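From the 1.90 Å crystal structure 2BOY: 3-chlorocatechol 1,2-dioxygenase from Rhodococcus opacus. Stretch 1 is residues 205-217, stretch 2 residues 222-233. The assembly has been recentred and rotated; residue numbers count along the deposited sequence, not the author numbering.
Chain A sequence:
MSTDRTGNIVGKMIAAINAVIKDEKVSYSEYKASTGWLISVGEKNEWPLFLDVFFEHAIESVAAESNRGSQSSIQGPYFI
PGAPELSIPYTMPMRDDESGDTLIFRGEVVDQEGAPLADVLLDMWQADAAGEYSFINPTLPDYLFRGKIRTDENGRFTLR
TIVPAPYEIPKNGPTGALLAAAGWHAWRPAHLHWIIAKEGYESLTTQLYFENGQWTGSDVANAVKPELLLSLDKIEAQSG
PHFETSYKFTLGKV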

# COMPACT_ATOMS: atom_id res chain seq x y z
N THR A 205 19.87 14.37 -9.95
CA THR A 205 18.87 14.86 -8.98
C THR A 205 19.41 14.82 -7.59
O THR A 205 19.86 13.78 -7.11
N THR A 206 19.30 15.95 -6.87
CA THR A 206 19.89 15.96 -5.55
C THR A 206 19.22 17.03 -4.66
O THR A 206 18.31 17.73 -5.11
N GLN A 207 19.67 17.11 -3.43
CA GLN A 207 19.13 18.08 -2.45
C GLN A 207 20.30 18.59 -1.66
O GLN A 207 21.23 17.82 -1.40
N LEU A 208 20.24 19.84 -1.21
CA LEU A 208 21.32 20.32 -0.33
C LEU A 208 20.68 20.82 0.96
O LEU A 208 19.66 21.45 0.90
N TYR A 209 21.29 20.49 2.09
CA TYR A 209 20.77 20.75 3.43
C TYR A 209 21.71 21.73 4.12
O TYR A 209 22.75 22.06 3.58
N PHE A 210 21.34 22.23 5.29
CA PHE A 210 22.13 23.28 5.99
C PHE A 210 22.69 22.66 7.27
O PHE A 210 21.92 22.14 8.08
N GLU A 211 24.02 22.63 7.37
CA GLU A 211 24.80 22.01 8.47
C GLU A 211 24.16 22.18 9.84
O GLU A 211 24.01 21.25 10.62
N ASN A 212 23.79 23.42 10.11
CA ASN A 212 23.36 23.83 11.43
C ASN A 212 21.87 23.57 11.69
O ASN A 212 21.37 23.85 12.77
N GLY A 213 21.18 22.98 10.71
CA GLY A 213 19.73 22.97 10.71
C GLY A 213 19.15 21.87 11.57
O GLY A 213 19.76 20.82 11.77
N GLN A 214 17.95 22.08 12.08
CA GLN A 214 17.33 21.03 12.88
C GLN A 214 16.87 19.93 11.92
O GLN A 214 16.61 20.20 10.76
N TRP A 215 16.79 18.71 12.41
CA TRP A 215 16.29 17.54 11.65
C TRP A 215 17.30 16.92 10.67
O TRP A 215 16.97 15.93 10.04
N THR A 216 18.53 17.46 10.52
CA THR A 216 19.47 16.80 9.59
C THR A 216 19.83 15.37 10.01
O THR A 216 20.24 14.56 9.16
N GLY A 217 19.70 15.08 11.31
CA GLY A 217 19.92 13.75 11.85
C GLY A 217 18.66 12.91 12.04
O GLY A 217 18.75 11.82 12.57
N ASN A 222 14.53 10.12 5.41
CA ASN A 222 15.82 9.39 5.38
C ASN A 222 16.67 9.68 4.14
O ASN A 222 17.36 8.79 3.61
N ALA A 223 16.62 10.94 3.70
CA ALA A 223 17.27 11.30 2.45
C ALA A 223 18.50 12.21 2.63
O ALA A 223 19.03 12.74 1.64
N VAL A 224 18.96 12.40 3.88
CA VAL A 224 20.13 13.23 4.09
C VAL A 224 21.37 12.35 3.84
O VAL A 224 21.44 11.21 4.27
N LYS A 225 22.33 12.91 3.11
CA LYS A 225 23.66 12.29 2.96
C LYS A 225 24.73 13.35 3.32
O LYS A 225 24.52 14.57 3.14
N PRO A 226 25.85 12.89 3.87
CA PRO A 226 26.83 13.81 4.43
C PRO A 226 27.44 14.71 3.37
O PRO A 226 27.85 15.80 3.73
N GLU A 227 27.55 14.27 2.12
CA GLU A 227 28.12 15.10 1.05
C GLU A 227 27.24 16.29 0.71
O GLU A 227 27.70 17.21 0.05
N LEU A 228 25.99 16.28 1.21
CA LEU A 228 24.97 17.28 0.81
C LEU A 228 24.69 18.35 1.90
O LEU A 228 23.76 19.15 1.78
N LEU A 229 25.49 18.35 2.94
CA LEU A 229 25.37 19.36 3.98
C LEU A 229 26.21 20.62 3.67
O LEU A 229 27.43 20.54 3.46
N LEU A 230 25.53 21.76 3.62
CA LEU A 230 26.19 23.02 3.29
C LEU A 230 26.59 23.75 4.55
O LEU A 230 25.90 23.63 5.57
N SER A 231 27.69 24.50 4.47
CA SER A 231 28.07 25.46 5.51
C SER A 231 27.68 26.86 5.08
O SER A 231 27.85 27.23 3.92
N LEU A 232 27.16 27.63 6.02
CA LEU A 232 26.71 28.99 5.80
C LEU A 232 27.69 29.97 6.46
O LEU A 232 28.10 29.76 7.63
N ASP A 233 28.05 31.02 5.73
CA ASP A 233 28.82 32.13 6.30
C ASP A 233 27.90 33.33 6.47
O ASP A 233 27.19 33.72 5.55

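A parallel pairing of two strands, the second only 229-230 long, sets the frame, and the side chains follow from it. Tyr209 N donates to Leu228 O, Leu230 N to Tyr209 O and Glu211 N to Leu230 O, each at 2.8 Å, so Tyr209 and Leu229 share one face of the sheet while Phe210 and Leu230 share the other.

On the first face Tyr209 does most of the work. Its chi1 is m (-56°) and chi2 is 95°, which lays the ring back along the loop that precedes the second strand. Val224, chi1 t and its CB directed toward the first stretch, sets CG2 over one ring face, 3.7 Å from the centroid of the Tyr209 ring and 12° off the normal, a CH-pi contact. Tyr209 CD1 meets Leu228 CB at 3.9 Å, and the ring ends in a weak hydrogen bond from Tyr209 OH to Ala223 O (2.9 Å). Leu229 (m, t) brings CD2 to 3.7 Å from Tyr209 CB and 4.1 Å from Thr216 CB; Thr216 itself is p.

Leu228, also m, t, points toward the first stretch, its CD2 3.9 Å from Leu208 CD2 and 3.3 Å from Thr206 OG1. On the other face Leu230, again m, t, covers the most area: its CD1 lies 3.8 Å from Leu208 CB and 4.0 Å from Phe210 CE2. Phe210 is m with chi2 94°, and Leu232 CD1 sits at its ring edge, 3.8 Å from Phe210 CD2. Leu232 departs from the leucine pattern, with chi1 -106° and chi2 24°, both between wells.

Polar groups gather at the exposed end. Glu211 and Asn212, both off-rotamer in chi1, converge on one water, which donates to Glu211 OE1 (2.8 Å) and Asn212 OD1 (2.8 Å) and accepts from Leu232 N (3.0 Å), tying the turn to the backbone of the second stretch at Leu232.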

# COMPACT_ATOMS: atom_id res chain seq x y z
CB THR A 205 17.63 13.98 -9.08
OG1 THR A 205 17.04 14.18 -10.38
CG2 THR A 205 16.50 14.48 -8.06
CB THR A 206 21.45 16.13 -5.67
OG1 THR A 206 22.09 15.85 -4.41
CG2 THR A 206 21.88 17.57 -6.06
CB GLN A 207 18.24 17.36 -1.45
CG GLN A 207 16.94 16.86 -2.07
CD GLN A 207 15.91 16.48 -1.04
OE1 GLN A 207 15.82 17.09 0.03
NE2 GLN A 207 15.11 15.48 -1.37
CB LEU A 208 22.11 21.45 -1.02
CG LEU A 208 22.82 20.97 -2.31
CD1 LEU A 208 23.40 22.12 -3.12
CD2 LEU A 208 23.90 19.92 -1.99
CB TYR A 209 20.76 19.46 4.21
CG TYR A 209 19.97 18.35 3.54
CD1 TYR A 209 20.61 17.42 2.73
CD2 TYR A 209 18.59 18.25 3.73
CE1 TYR A 209 19.89 16.42 2.10
CE2 TYR A 209 17.85 17.25 3.09
CZ TYR A 209 18.51 16.34 2.29
OH TYR A 209 17.80 15.33 1.67
CB PHE A 210 21.23 24.47 6.26
CG PHE A 210 20.68 25.07 5.00
CD1 PHE A 210 19.44 24.69 4.51
CD2 PHE A 210 21.46 25.94 4.25
CE1 PHE A 210 18.98 25.21 3.34
CE2 PHE A 210 20.99 26.46 3.06
CZ PHE A 210 19.75 26.09 2.61
CB GLU A 211 26.14 22.74 8.56
CG GLU A 211 27.32 21.83 8.42
CD GLU A 211 28.54 22.60 8.02
OE1 GLU A 211 28.64 23.80 8.38
OE2 GLU A 211 29.37 22.00 7.33
CB ASN A 212 23.68 25.33 11.54
CG ASN A 212 24.43 25.87 10.28
OD1 ASN A 212 25.39 26.65 10.40
ND2 ASN A 212 24.00 25.42 9.08
CB GLN A 214 16.17 21.61 13.73
CG GLN A 214 15.15 22.38 12.95
CD GLN A 214 14.34 23.41 13.79
OE1 GLN A 214 14.01 23.16 14.97
NE2 GLN A 214 13.99 24.54 13.17
CB TRP A 215 14.94 17.85 10.95
CG TRP A 215 13.95 18.58 11.83
CD1 TRP A 215 13.49 19.85 11.67
CD2 TRP A 215 13.28 18.05 12.99
NE1 TRP A 215 12.59 20.15 12.67
CE2 TRP A 215 12.45 19.07 13.50
CE3 TRP A 215 13.31 16.82 13.66
CZ2 TRP A 215 11.65 18.90 14.65
CZ3 TRP A 215 12.51 16.63 14.78
CH2 TRP A 215 11.68 17.67 15.26
CB THR A 216 20.75 17.59 9.36
OG1 THR A 216 21.50 17.62 10.59
CG2 THR A 216 20.42 19.04 9.01
CB ASN A 222 15.61 7.88 5.50
CG ASN A 222 15.28 7.47 6.90
OD1 ASN A 222 14.18 6.97 7.18
ND2 ASN A 222 16.22 7.69 7.81
CB ALA A 223 16.24 12.00 1.50
CB VAL A 224 20.20 13.86 5.49
CG1 VAL A 224 21.56 14.55 5.77
CG2 VAL A 224 19.04 14.85 5.69
CB LYS A 225 23.85 11.71 1.54
CG LYS A 225 22.73 10.74 1.08
CD LYS A 225 23.00 10.26 -0.34
CE LYS A 225 21.87 9.42 -0.98
NZ LYS A 225 22.27 9.12 -2.40
CB PRO A 226 27.89 12.89 5.06
CG PRO A 226 27.71 11.53 4.42
CD PRO A 226 26.24 11.46 4.00
CB GLU A 227 28.34 14.30 -0.25
CG GLU A 227 29.24 13.08 -0.08
CD GLU A 227 28.53 11.83 0.45
OE1 GLU A 227 29.22 10.77 0.65
OE2 GLU A 227 27.29 11.87 0.70
CB LEU A 228 23.66 16.54 0.49
CG LEU A 228 23.81 15.43 -0.59
CD1 LEU A 228 22.50 14.67 -0.76
CD2 LEU A 228 24.31 16.05 -1.93
CB LEU A 229 25.71 18.75 5.34
CG LEU A 229 24.74 17.63 5.81
CD1 LEU A 229 25.45 16.75 6.83
CD2 LEU A 229 23.52 18.29 6.43
CB LEU A 230 25.22 23.94 2.55
CG LEU A 230 24.65 23.47 1.21
CD1 LEU A 230 23.57 24.45 0.74
CD2 LEU A 230 25.73 23.29 0.15
CB SER A 231 29.57 25.39 5.77
OG SER A 231 30.29 25.73 4.60
CB LEU A 232 25.37 29.15 6.50
CG LEU A 232 24.06 29.21 5.71
CD1 LEU A 232 24.17 28.54 4.34
CD2 LEU A 232 22.89 28.71 6.56
CB ASP A 233 30.00 32.50 5.40
CG ASP A 233 31.06 31.41 5.35
OD1 ASP A 233 31.14 30.61 6.32
OD2 ASP A 233 31.87 31.27 4.39
O HOH W 1 27.53 26.39 8.68